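Local coordinates for protein phosphatidylserine synthase (Haemophilus influenzae, PDB 3HSI) that belongs to the phospholipase D superfamily, whose members carry paired mixed alpha/beta domains and the HKD sequence motif, at residues C[48-58]-C[140-150]; C[123-131]-C[196-206]. One frame throughout, in Å; residues are numbered along the deposited sequence. Where two conformers were deposited one is given.

In the fold
Both contacts join antiparallel strand pairs of the same mixed sheet, in which strand 84-90 lies between strands 52-56 and 127-130. Both are buried; contact 1 (48-58 with 140-150) lies nearer the middle, its centre about 14 Å from that of the chain, contact 2 (123-131 with 196-206) towards the sheet's edge (about 22 Å), where a short strand joins strand 127-130. Their centres are about 15 Å apart, and Leu141 CD2 packs on Val130 CB at 4.0 Å. In each, an aspartate at one end accepts backbone N-H groups: Asp149 takes three and meets an arginine through its own carbonyl, whereas Asp205 takes two on one oxygen and pairs with Arg115 through the other.

Contact 1 (C[48-58]-C[140-150]); sequences NAKKRIYVTAL and VLHVKGFVFDD
Phe146 and Phe148 meet Val55 and Ile53 on one face of an antiparallel strand pair, 52-56 with 146-148, in the mixed sheet of a phospholipase D-like domain. Segment 140-150 carries the family's HKD motif (His142, Lys144, Asp149). Val55 CG1 lies 3.6 Å from Phe146 CE1, and Ile53 touches the Phe148 ring with both CG1 and CG2. Helix 35-48 covers this face, while Tyr54 and Val147 point to the other, where helix 181-195 packs on Tyr54. Tyr54 and Val147 form a hydrogen-bonded pair, N to O both ways; Tyr54 OH goes on to Asp84.

Farther along the strands, Thr56 N donates to Gly145 O, and a water joins Thr56 OG1 to Lys144 O. Lys144 curls back so that a second water, 2.7 Å from Lys144 NZ, links it to Leu58 N.

At the polar edge, the Asp149 carboxylate closes over the turn into strand 52-56. Chi1 of -67° sets the Asp149 CG beside its own backbone N; from there OD2 takes Lys50 N through its syn lone pair, and OD1 accepts Lys51 N and Arg52 N. Arg52, its chain extended from CG to NE, carries its guanidinium across; its NH2 forms salt bridges with Asp150 OD1 (3.4 Å) and Asp185. Lying in the guanidinium plane, Asp149 O is gripped by Arg52 NE at 2.7 Å and Arg52 NH2 at 2.8 Å, both from one face of the carbonyl.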
loop_
_atom_site.group_PDB
_atom_site.type_symbol
_atom_site.label_atom_id
_atom_site.label_comp_id
_atom_site.label_asym_id
_atom_site.label_seq_id
_atom_site.Cartn_x
_atom_site.Cartn_y
_atom_site.Cartn_z
ATOM N N ASN C 48 27.431 -7.600 -31.211
ATOM C CA ASN C 48 28.699 -8.222 -30.876
ATOM C C ASN C 48 28.631 -9.327 -29.846
ATOM O O ASN C 48 29.623 -10.021 -29.641
ATOM C CB ASN C 48 29.722 -7.159 -30.509
ATOM C CG ASN C 48 30.092 -6.344 -31.704
ATOM O OD1 ASN C 48 30.764 -6.846 -32.620
ATOM N ND2 ASN C 48 29.594 -5.117 -31.766
ATOM N N ALA C 49 27.465 -9.504 -29.231
ATOM C CA ALA C 49 27.271 -10.497 -28.185
ATOM C C ALA C 49 27.495 -11.910 -28.698
ATOM O O ALA C 49 27.030 -12.269 -29.781
ATOM C CB ALA C 49 25.880 -10.371 -27.591
ATOM N N LYS C 50 28.230 -12.695 -27.916
ATOM C CA LYS C 50 28.528 -14.072 -28.239
ATOM C C LYS C 50 27.981 -15.109 -27.242
ATOM O O LYS C 50 27.739 -16.234 -27.626
ATOM C CB LYS C 50 30.041 -14.261 -28.376
ATOM C CG LYS C 50 30.580 -13.919 -29.750
ATOM C CD LYS C 50 31.359 -12.647 -29.672
ATOM C CE LYS C 50 31.773 -12.140 -31.059
ATOM N NZ LYS C 50 32.350 -10.764 -30.874
ATOM N N LYS C 51 27.791 -14.732 -25.981
ATOM C CA LYS C 51 27.375 -15.676 -24.945
ATOM C C LYS C 51 25.989 -15.405 -24.377
ATOM O O LYS C 51 25.174 -16.307 -24.264
ATOM C CB LYS C 51 28.425 -15.693 -23.823
ATOM C CG LYS C 51 29.785 -16.261 -24.319
ATOM C CD LYS C 51 30.973 -15.611 -23.620
ATOM C CE LYS C 51 32.245 -16.443 -23.842
ATOM N NZ LYS C 51 33.249 -16.257 -22.731
ATOM N N ARG C 52 25.707 -14.161 -24.022
ATOM C CA ARG C 52 24.441 -13.870 -23.333
ATOM C C ARG C 52 23.987 -12.430 -23.497
ATOM O O ARG C 52 24.821 -11.523 -23.728
ATOM C CB ARG C 52 24.568 -14.164 -21.839
ATOM C CG ARG C 52 25.509 -13.168 -21.118
ATOM C CD ARG C 52 25.972 -13.705 -19.786
ATOM N NE ARG C 52 27.010 -12.833 -19.252
ATOM C CZ ARG C 52 27.639 -13.012 -18.095
ATOM N NH1 ARG C 52 27.347 -14.050 -17.305
ATOM N NH2 ARG C 52 28.562 -12.139 -17.732
ATOM N N ILE C 53 22.670 -12.250 -23.350
ATOM C CA ILE C 53 22.028 -10.960 -23.331
ATOM C C ILE C 53 20.907 -11.020 -22.310
ATOM O O ILE C 53 19.908 -11.722 -22.521
ATOM C CB ILE C 53 21.455 -10.555 -24.715
ATOM C CG1 ILE C 53 22.594 -10.343 -25.743
ATOM C CG2 ILE C 53 20.586 -9.283 -24.583
ATOM C CD1 ILE C 53 22.134 -10.228 -27.209
ATOM N N TYR C 54 21.109 -10.319 -21.202
ATOM C CA TYR C 54 20.107 -10.144 -20.155
ATOM C C TYR C 54 19.689 -8.688 -20.099
ATOM O O TYR C 54 20.539 -7.778 -20.160
ATOM C CB TYR C 54 20.647 -10.577 -18.775
ATOM C CG TYR C 54 20.747 -12.100 -18.574
ATOM C CD1 TYR C 54 19.955 -12.754 -17.605
ATOM C CD2 TYR C 54 21.605 -12.873 -19.354
ATOM C CE1 TYR C 54 20.032 -14.137 -17.415
ATOM C CE2 TYR C 54 21.693 -14.264 -19.178
ATOM C CZ TYR C 54 20.905 -14.886 -18.205
ATOM O OH TYR C 54 21.001 -16.244 -18.023
ATOM N N VAL C 55 18.390 -8.487 -19.968
ATOM C CA VAL C 55 17.761 -7.185 -19.912
ATOM C C VAL C 55 16.677 -7.274 -18.838
ATOM O O VAL C 55 15.895 -8.231 -18.850
ATOM C CB VAL C 55 17.095 -6.851 -21.265
ATOM C CG1 VAL C 55 16.160 -5.660 -21.142
ATOM C CG2 VAL C 55 18.147 -6.579 -22.348
ATOM N N THR C 56 16.696 -6.342 -17.880
ATOM C CA THR C 56 15.574 -6.092 -16.968
ATOM C C THR C 56 15.196 -4.653 -17.273
ATOM O O THR C 56 16.048 -3.793 -17.258
ATOM C CB THR C 56 15.926 -6.178 -15.418
ATOM O OG1 THR C 56 17.047 -5.310 -15.131
ATOM C CG2 THR C 56 16.264 -7.565 -14.988
ATOM N N ALA C 57 13.937 -4.409 -17.614
ATOM C CA ALA C 57 13.448 -3.063 -17.874
ATOM C C ALA C 57 12.009 -3.022 -17.378
ATOM O O ALA C 57 11.417 -4.078 -17.114
ATOM C CB ALA C 57 13.545 -2.727 -19.364
ATOM N N LEU C 58 11.470 -1.828 -17.172
ATOM C CA LEU C 58 10.063 -1.701 -16.812
ATOM C C LEU C 58 9.205 -2.226 -17.981
ATOM O O LEU C 58 8.304 -3.057 -17.795
ATOM C CB LEU C 58 9.701 -0.258 -16.507
ATOM C CG LEU C 58 8.208 -0.008 -16.146
ATOM C CD1 LEU C 58 7.726 -0.862 -14.954
ATOM C CD2 LEU C 58 7.928 1.506 -15.886
ATOM N N VAL C 140 5.927 -2.543 -9.082
ATOM C CA VAL C 140 6.431 -2.948 -10.408
ATOM C C VAL C 140 7.953 -3.206 -10.424
ATOM O O VAL C 140 8.696 -2.827 -9.497
ATOM C CB VAL C 140 6.092 -1.862 -11.502
ATOM C CG1 VAL C 140 4.579 -1.589 -11.530
ATOM C CG2 VAL C 140 6.811 -0.565 -11.212
ATOM N N LEU C 141 8.404 -3.832 -11.503
ATOM C CA LEU C 141 9.783 -4.116 -11.692
ATOM C C LEU C 141 10.522 -2.852 -12.122
ATOM O O LEU C 141 10.378 -2.376 -13.247
ATOM C CB LEU C 141 9.931 -5.237 -12.726
ATOM C CG LEU C 141 11.381 -5.640 -13.084
ATOM C CD1 LEU C 141 12.056 -6.336 -11.890
ATOM C CD2 LEU C 141 11.379 -6.552 -14.319
ATOM N N HIS C 142 11.303 -2.286 -11.213
ATOM C CA HIS C 142 12.121 -1.122 -11.548
ATOM C C HIS C 142 13.618 -1.445 -11.478
ATOM O O HIS C 142 14.438 -0.532 -11.485
ATOM C CB HIS C 142 11.834 0.027 -10.594
ATOM C CG HIS C 142 10.695 0.911 -11.002
ATOM N ND1 HIS C 142 10.558 1.418 -12.274
ATOM C CD2 HIS C 142 9.700 1.474 -10.265
ATOM C CE1 HIS C 142 9.497 2.206 -12.327
ATOM N NE2 HIS C 142 8.961 2.263 -11.119
ATOM N N VAL C 143 13.971 -2.720 -11.372
ATOM C CA VAL C 143 15.353 -3.158 -11.484
ATOM C C VAL C 143 15.858 -2.818 -12.905
ATOM O O VAL C 143 15.140 -3.067 -13.887
ATOM C CB VAL C 143 15.445 -4.693 -11.238
ATOM C CG1 VAL C 143 16.815 -5.285 -11.698
ATOM C CG2 VAL C 143 15.145 -5.006 -9.774
ATOM N N LYS C 144 17.068 -2.255 -12.997
ATOM C CA LYS C 144 17.671 -1.868 -14.280
ATOM C C LYS C 144 18.914 -2.656 -14.596
ATOM O O LYS C 144 19.495 -3.305 -13.722
ATOM C CB LYS C 144 18.047 -0.379 -14.289
ATOM C CG LYS C 144 16.983 0.554 -13.773
ATOM C CD LYS C 144 15.738 0.568 -14.679
ATOM C CE LYS C 144 14.572 1.323 -14.010
ATOM N NZ LYS C 144 13.380 1.343 -14.919
ATOM N N GLY C 145 19.345 -2.606 -15.855
ATOM C CA GLY C 145 20.595 -3.250 -16.227
ATOM C C GLY C 145 20.385 -4.093 -17.460
ATOM O O GLY C 145 19.387 -4.804 -17.562
ATOM N N PHE C 146 21.319 -3.974 -18.404
ATOM C CA PHE C 146 21.420 -4.826 -19.553
ATOM C C PHE C 146 22.814 -5.423 -19.477
ATOM O O PHE C 146 23.789 -4.719 -19.267
ATOM C CB PHE C 146 21.358 -4.024 -20.860
ATOM C CG PHE C 146 20.142 -3.169 -21.023
ATOM C CD1 PHE C 146 19.011 -3.345 -20.236
ATOM C CD2 PHE C 146 20.124 -2.195 -22.007
ATOM C CE1 PHE C 146 17.881 -2.548 -20.408
ATOM C CE2 PHE C 146 19.001 -1.402 -22.205
ATOM C CZ PHE C 146 17.861 -1.586 -21.397
ATOM N N VAL C 147 22.920 -6.731 -19.656
ATOM C CA VAL C 147 24.209 -7.356 -19.660
ATOM C C VAL C 147 24.383 -8.006 -21.010
ATOM O O VAL C 147 23.546 -8.799 -21.424
ATOM C CB VAL C 147 24.336 -8.397 -18.528
ATOM C CG1 VAL C 147 25.689 -9.166 -18.617
ATOM C CG2 VAL C 147 24.122 -7.737 -17.147
ATOM N N PHE C 148 25.468 -7.646 -21.694
ATOM C CA PHE C 148 25.838 -8.268 -22.964
ATOM C C PHE C 148 27.182 -8.872 -22.718
ATOM O O PHE C 148 28.169 -8.150 -22.555
ATOM C CB PHE C 148 25.935 -7.230 -24.092
ATOM C CG PHE C 148 24.709 -6.356 -24.219
ATOM C CD1 PHE C 148 24.606 -5.173 -23.502
ATOM C CD2 PHE C 148 23.663 -6.712 -25.064
ATOM C CE1 PHE C 148 23.496 -4.373 -23.623
ATOM C CE2 PHE C 148 22.542 -5.907 -25.195
ATOM C CZ PHE C 148 22.444 -4.750 -24.473
ATOM N N ASP C 149 27.232 -10.198 -22.695
ATOM C CA ASP C 149 28.447 -10.899 -22.348
ATOM C C ASP C 149 28.972 -10.352 -21.032
ATOM O O ASP C 149 28.288 -10.540 -20.017
ATOM C CB ASP C 149 29.456 -10.877 -23.509
ATOM C CG ASP C 149 28.965 -11.686 -24.697
ATOM O OD1 ASP C 149 27.859 -12.260 -24.599
ATOM O OD2 ASP C 149 29.672 -11.749 -25.728
ATOM N N ASP C 150 30.126 -9.670 -21.057
ATOM C CA ASP C 150 30.774 -9.099 -19.870
ATOM C C ASP C 150 30.621 -7.556 -19.756
ATOM O O ASP C 150 31.359 -6.906 -18.991
ATOM C CB ASP C 150 32.265 -9.452 -19.857
ATOM C CG ASP C 150 32.541 -10.925 -19.559
ATOM O OD1 ASP C 150 31.704 -11.611 -18.911
ATOM O OD2 ASP C 150 33.633 -11.403 -19.966
HETATM O O HOH W 1 30.862 -9.276 -26.563
HETATM O O HOH W 2 19.554 -6.012 -13.919
HETATM O O HOH W 3 13.430 0.311 -17.429
#

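Contact 2 (C[123-131]-C[196-206]); sequences DPNMFFGVP and LDFSAVYPLDV
Asp205 closes one end of this strand pair by turning its carboxylate onto the backbone of Met126 (selenomethionine) and Phe127. Its OD2 accepts two N-H groups in different ways: Met126 N comes to the syn lone pair at 2.9 Å, almost straight at 174°, whereas Phe127 N stands above the carboxylate plane at 3.1 Å. A chi1 of 54° sets the Asp205 CG between its backbone N and carbonyl carbon and aims the group at strand 127-130. The other oxygen, OD1, is taken by Arg115 in a salt bridge, which together with the two N-H bonds probably favours the charged form. Asp205 OD2 also lies at the edge of the Phe127 ring, with ring and carboxylate planes nearly perpendicular.

Along the strands, Phe127 O accepts Leu204 N at 2.7 Å, the donor standing above the carbonyl plane. Next, Gly129 N gives a straight bond to Tyr202 O (2.8 Å), and the return bond from Tyr202 N to Gly129 O is weak at 3.4 Å. Leu204 folds its CD1 over glycine, 3.4 Å from Gly129 CA, which is tight for two carbons.

On the face of Phe128 and Pro203, the Phe128 ring also meets Leu196 and Phe198, its CE1 lying 3.8 Å from Phe198 CE1 with the ring planes inclined at 58°. In the turn leading into strand 202-203, Asp197 OD1 accepts Ser199 N in an Asx turn, and Asp197 O receives both Ala200 N and Val201 N from opposite faces of its plane.

Strand 127-130 is bonded on its other side to the parallel strand 84-90, so the short strand 202-203 is the antiparallel edge strand completing the mixed sheet of a phospholipase D-like alpha/beta domain.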
loop_
_atom_site.group_PDB
_atom_site.type_symbol
_atom_site.label_atom_id
_atom_site.label_comp_id
_atom_site.label_asym_id
_atom_site.label_seq_id
_atom_site.Cartn_x
_atom_site.Cartn_y
_atom_site.Cartn_z
ATOM N N ASP C 123 13.845 -21.645 -31.023
ATOM C CA ASP C 123 12.492 -21.255 -30.661
ATOM C C ASP C 123 12.307 -21.220 -29.138
ATOM O O ASP C 123 11.307 -21.662 -28.610
ATOM C CB ASP C 123 11.496 -22.181 -31.373
ATOM C CG ASP C 123 10.056 -21.927 -30.984
ATOM O OD1 ASP C 123 9.649 -20.745 -30.820
ATOM O OD2 ASP C 123 9.331 -22.939 -30.859
ATOM N N PRO C 124 13.288 -20.675 -28.427
ATOM C CA PRO C 124 13.157 -20.625 -26.983
ATOM C C PRO C 124 12.273 -19.451 -26.514
ATOM O O PRO C 124 11.915 -18.575 -27.304
ATOM C CB PRO C 124 14.600 -20.407 -26.541
ATOM C CG PRO C 124 15.132 -19.491 -27.580
ATOM C CD PRO C 124 14.501 -19.968 -28.880
ATOM N N ASN C 125 11.912 -19.455 -25.239
ATOM C CA ASN C 125 11.284 -18.295 -24.610
ATOM C C ASN C 125 12.374 -17.276 -24.315
ATOM O O ASN C 125 13.436 -17.648 -23.812
ATOM C CB ASN C 125 10.636 -18.703 -23.283
ATOM C CG ASN C 125 9.510 -19.714 -23.455
ATOM O OD1 ASN C 125 8.660 -19.571 -24.321
ATOM N ND2 ASN C 125 9.475 -20.707 -22.588
HETATM N N MSE C 126 12.111 -16.010 -24.637
HETATM C CA MSE C 126 13.056 -14.916 -24.399
HETATM C C MSE C 126 12.478 -13.787 -23.536
HETATM O O MSE C 126 13.228 -13.097 -22.840
HETATM C CB MSE C 126 13.573 -14.357 -25.727
HETATM C CG MSE C 126 14.313 -15.400 -26.541
HETATM SE SE MSE C 126 15.346 -14.692 -28.015
HETATM C CE MSE C 126 16.605 -16.135 -28.067
ATOM N N PHE C 127 11.160 -13.612 -23.580
ATOM C CA PHE C 127 10.475 -12.572 -22.821
ATOM C C PHE C 127 9.740 -13.131 -21.629
ATOM O O PHE C 127 8.845 -13.974 -21.766
ATOM C CB PHE C 127 9.474 -11.816 -23.702
ATOM C CG PHE C 127 10.117 -10.860 -24.642
ATOM C CD1 PHE C 127 10.427 -9.580 -24.231
ATOM C CD2 PHE C 127 10.430 -11.253 -25.933
ATOM C CE1 PHE C 127 11.042 -8.696 -25.091
ATOM C CE2 PHE C 127 11.032 -10.376 -26.801
ATOM C CZ PHE C 127 11.356 -9.095 -26.374
ATOM N N PHE C 128 10.111 -12.632 -20.456
ATOM C CA PHE C 128 9.540 -13.083 -19.210
ATOM C C PHE C 128 8.929 -11.930 -18.428
ATOM O O PHE C 128 9.538 -10.881 -18.304
ATOM C CB PHE C 128 10.615 -13.792 -18.382
ATOM C CG PHE C 128 11.254 -14.959 -19.095
ATOM C CD1 PHE C 128 10.729 -16.243 -18.971
ATOM C CD2 PHE C 128 12.374 -14.761 -19.931
ATOM C CE1 PHE C 128 11.321 -17.306 -19.643
ATOM C CE2 PHE C 128 12.957 -15.836 -20.607
ATOM C CZ PHE C 128 12.441 -17.096 -20.444
ATOM N N GLY C 129 7.734 -12.150 -17.888
ATOM C CA GLY C 129 7.019 -11.139 -17.102
ATOM C C GLY C 129 7.199 -11.368 -15.605
ATOM O O GLY C 129 6.932 -12.461 -15.096
ATOM N N VAL C 130 7.703 -10.346 -14.916
ATOM C CA VAL C 130 7.972 -10.454 -13.480
ATOM C C VAL C 130 6.897 -9.666 -12.727
ATOM O O VAL C 130 6.797 -8.467 -12.889
ATOM C CB VAL C 130 9.355 -9.853 -13.140
ATOM C CG1 VAL C 130 9.596 -9.850 -11.642
ATOM C CG2 VAL C 130 10.472 -10.556 -13.905
ATOM N N PRO C 131 6.096 -10.327 -11.894
ATOM C CA PRO C 131 5.121 -9.568 -11.085
ATOM C C PRO C 131 5.625 -9.264 -9.663
ATOM O O PRO C 131 5.811 -10.184 -8.848
ATOM C CB PRO C 131 3.930 -10.504 -11.028
ATOM C CG PRO C 131 4.553 -11.948 -11.200
ATOM C CD PRO C 131 5.992 -11.787 -11.661
ATOM N N LEU C 196 14.294 -14.509 -11.599
ATOM C CA LEU C 196 13.681 -15.557 -12.384
ATOM C C LEU C 196 13.201 -16.749 -11.569
ATOM O O LEU C 196 13.656 -17.863 -11.769
ATOM C CB LEU C 196 14.654 -16.065 -13.450
ATOM C CG LEU C 196 14.796 -15.354 -14.783
ATOM C CD1 LEU C 196 15.638 -16.257 -15.682
ATOM C CD2 LEU C 196 13.430 -15.119 -15.396
ATOM N N ASP C 197 12.254 -16.535 -10.676
ATOM C CA ASP C 197 11.600 -17.649 -10.017
ATOM C C ASP C 197 10.325 -18.056 -10.760
ATOM O O ASP C 197 9.300 -17.345 -10.743
ATOM C CB ASP C 197 11.292 -17.282 -8.572
ATOM C CG ASP C 197 10.555 -18.382 -7.841
ATOM O OD1 ASP C 197 10.398 -19.496 -8.388
ATOM O OD2 ASP C 197 10.105 -18.126 -6.702
ATOM N N PHE C 198 10.368 -19.237 -11.357
ATOM C CA PHE C 198 9.299 -19.676 -12.228
ATOM C C PHE C 198 7.996 -20.099 -11.539
ATOM O O PHE C 198 7.027 -20.407 -12.196
ATOM C CB PHE C 198 9.810 -20.721 -13.246
ATOM C CG PHE C 198 10.827 -20.146 -14.216
ATOM C CD1 PHE C 198 10.451 -19.184 -15.149
ATOM C CD2 PHE C 198 12.167 -20.559 -14.186
ATOM C CE1 PHE C 198 11.412 -18.638 -16.055
ATOM C CE2 PHE C 198 13.110 -20.026 -15.063
ATOM C CZ PHE C 198 12.728 -19.069 -16.000
ATOM N N SER C 199 7.939 -20.083 -10.217
ATOM C CA SER C 199 6.605 -20.223 -9.624
ATOM C C SER C 199 5.794 -18.939 -9.797
ATOM O O SER C 199 4.582 -18.985 -9.671
ATOM C CB SER C 199 6.664 -20.655 -8.167
ATOM O OG SER C 199 7.374 -19.687 -7.451
ATOM N N ALA C 200 6.440 -17.808 -10.117
ATOM C CA ALA C 200 5.713 -16.523 -10.266
ATOM C C ALA C 200 5.958 -15.831 -11.567
ATOM O O ALA C 200 5.120 -15.061 -12.009
ATOM C CB ALA C 200 6.035 -15.567 -9.138
ATOM N N VAL C 201 7.130 -16.076 -12.154
ATOM C CA VAL C 201 7.571 -15.450 -13.398
ATOM C C VAL C 201 7.179 -16.333 -14.595
ATOM O O VAL C 201 7.476 -17.532 -14.607
ATOM C CB VAL C 201 9.076 -15.212 -13.316
ATOM C CG1 VAL C 201 9.661 -14.740 -14.643
ATOM C CG2 VAL C 201 9.365 -14.195 -12.175
ATOM N N TYR C 202 6.469 -15.759 -15.566
ATOM C CA TYR C 202 5.985 -16.492 -16.732
ATOM C C TYR C 202 6.438 -15.867 -18.027
ATOM O O TYR C 202 6.565 -14.637 -18.095
ATOM C CB TYR C 202 4.461 -16.558 -16.728
ATOM C CG TYR C 202 3.949 -17.449 -15.630
ATOM C CD1 TYR C 202 3.713 -18.795 -15.876
ATOM C CD2 TYR C 202 3.752 -16.957 -14.330
ATOM C CE1 TYR C 202 3.281 -19.633 -14.863
ATOM C CE2 TYR C 202 3.324 -17.791 -13.315
ATOM C CZ TYR C 202 3.082 -19.120 -13.593
ATOM O OH TYR C 202 2.638 -19.977 -12.616
ATOM N N PRO C 203 6.686 -16.706 -19.057
ATOM C CA PRO C 203 7.035 -16.193 -20.377
ATOM C C PRO C 203 5.860 -15.396 -20.929
ATOM O O PRO C 203 4.714 -15.812 -20.789
ATOM C CB PRO C 203 7.263 -17.466 -21.223
ATOM C CG PRO C 203 6.582 -18.555 -20.482
ATOM C CD PRO C 203 6.619 -18.182 -19.037
ATOM N N LEU C 204 6.145 -14.232 -21.488
ATOM C CA LEU C 204 5.122 -13.408 -22.091
ATOM C C LEU C 204 5.013 -13.620 -23.595
ATOM O O LEU C 204 4.073 -13.118 -24.217
ATOM C CB LEU C 204 5.401 -11.937 -21.799
ATOM C CG LEU C 204 5.198 -11.520 -20.342
ATOM C CD1 LEU C 204 5.864 -10.201 -20.125
ATOM C CD2 LEU C 204 3.725 -11.489 -19.910
ATOM N N ASP C 205 5.959 -14.357 -24.176
ATOM C CA ASP C 205 5.953 -14.571 -25.604
ATOM C C ASP C 205 5.296 -15.904 -25.998
ATOM O O ASP C 205 5.646 -16.475 -27.005
ATOM C CB ASP C 205 7.375 -14.454 -26.186
ATOM C CG ASP C 205 8.389 -15.364 -25.479
ATOM O OD1 ASP C 205 7.986 -16.239 -24.668
ATOM O OD2 ASP C 205 9.601 -15.215 -25.763
ATOM N N VAL C 206 4.372 -16.389 -25.179
ATOM C CA VAL C 206 3.526 -17.519 -25.551
ATOM C C VAL C 206 2.069 -17.147 -25.386
ATOM O O VAL C 206 1.732 -16.267 -24.593
ATOM C CB VAL C 206 3.785 -18.822 -24.695
ATOM C CG1 VAL C 206 5.174 -19.391 -24.939
ATOM C CG2 VAL C 206 3.536 -18.586 -23.204
#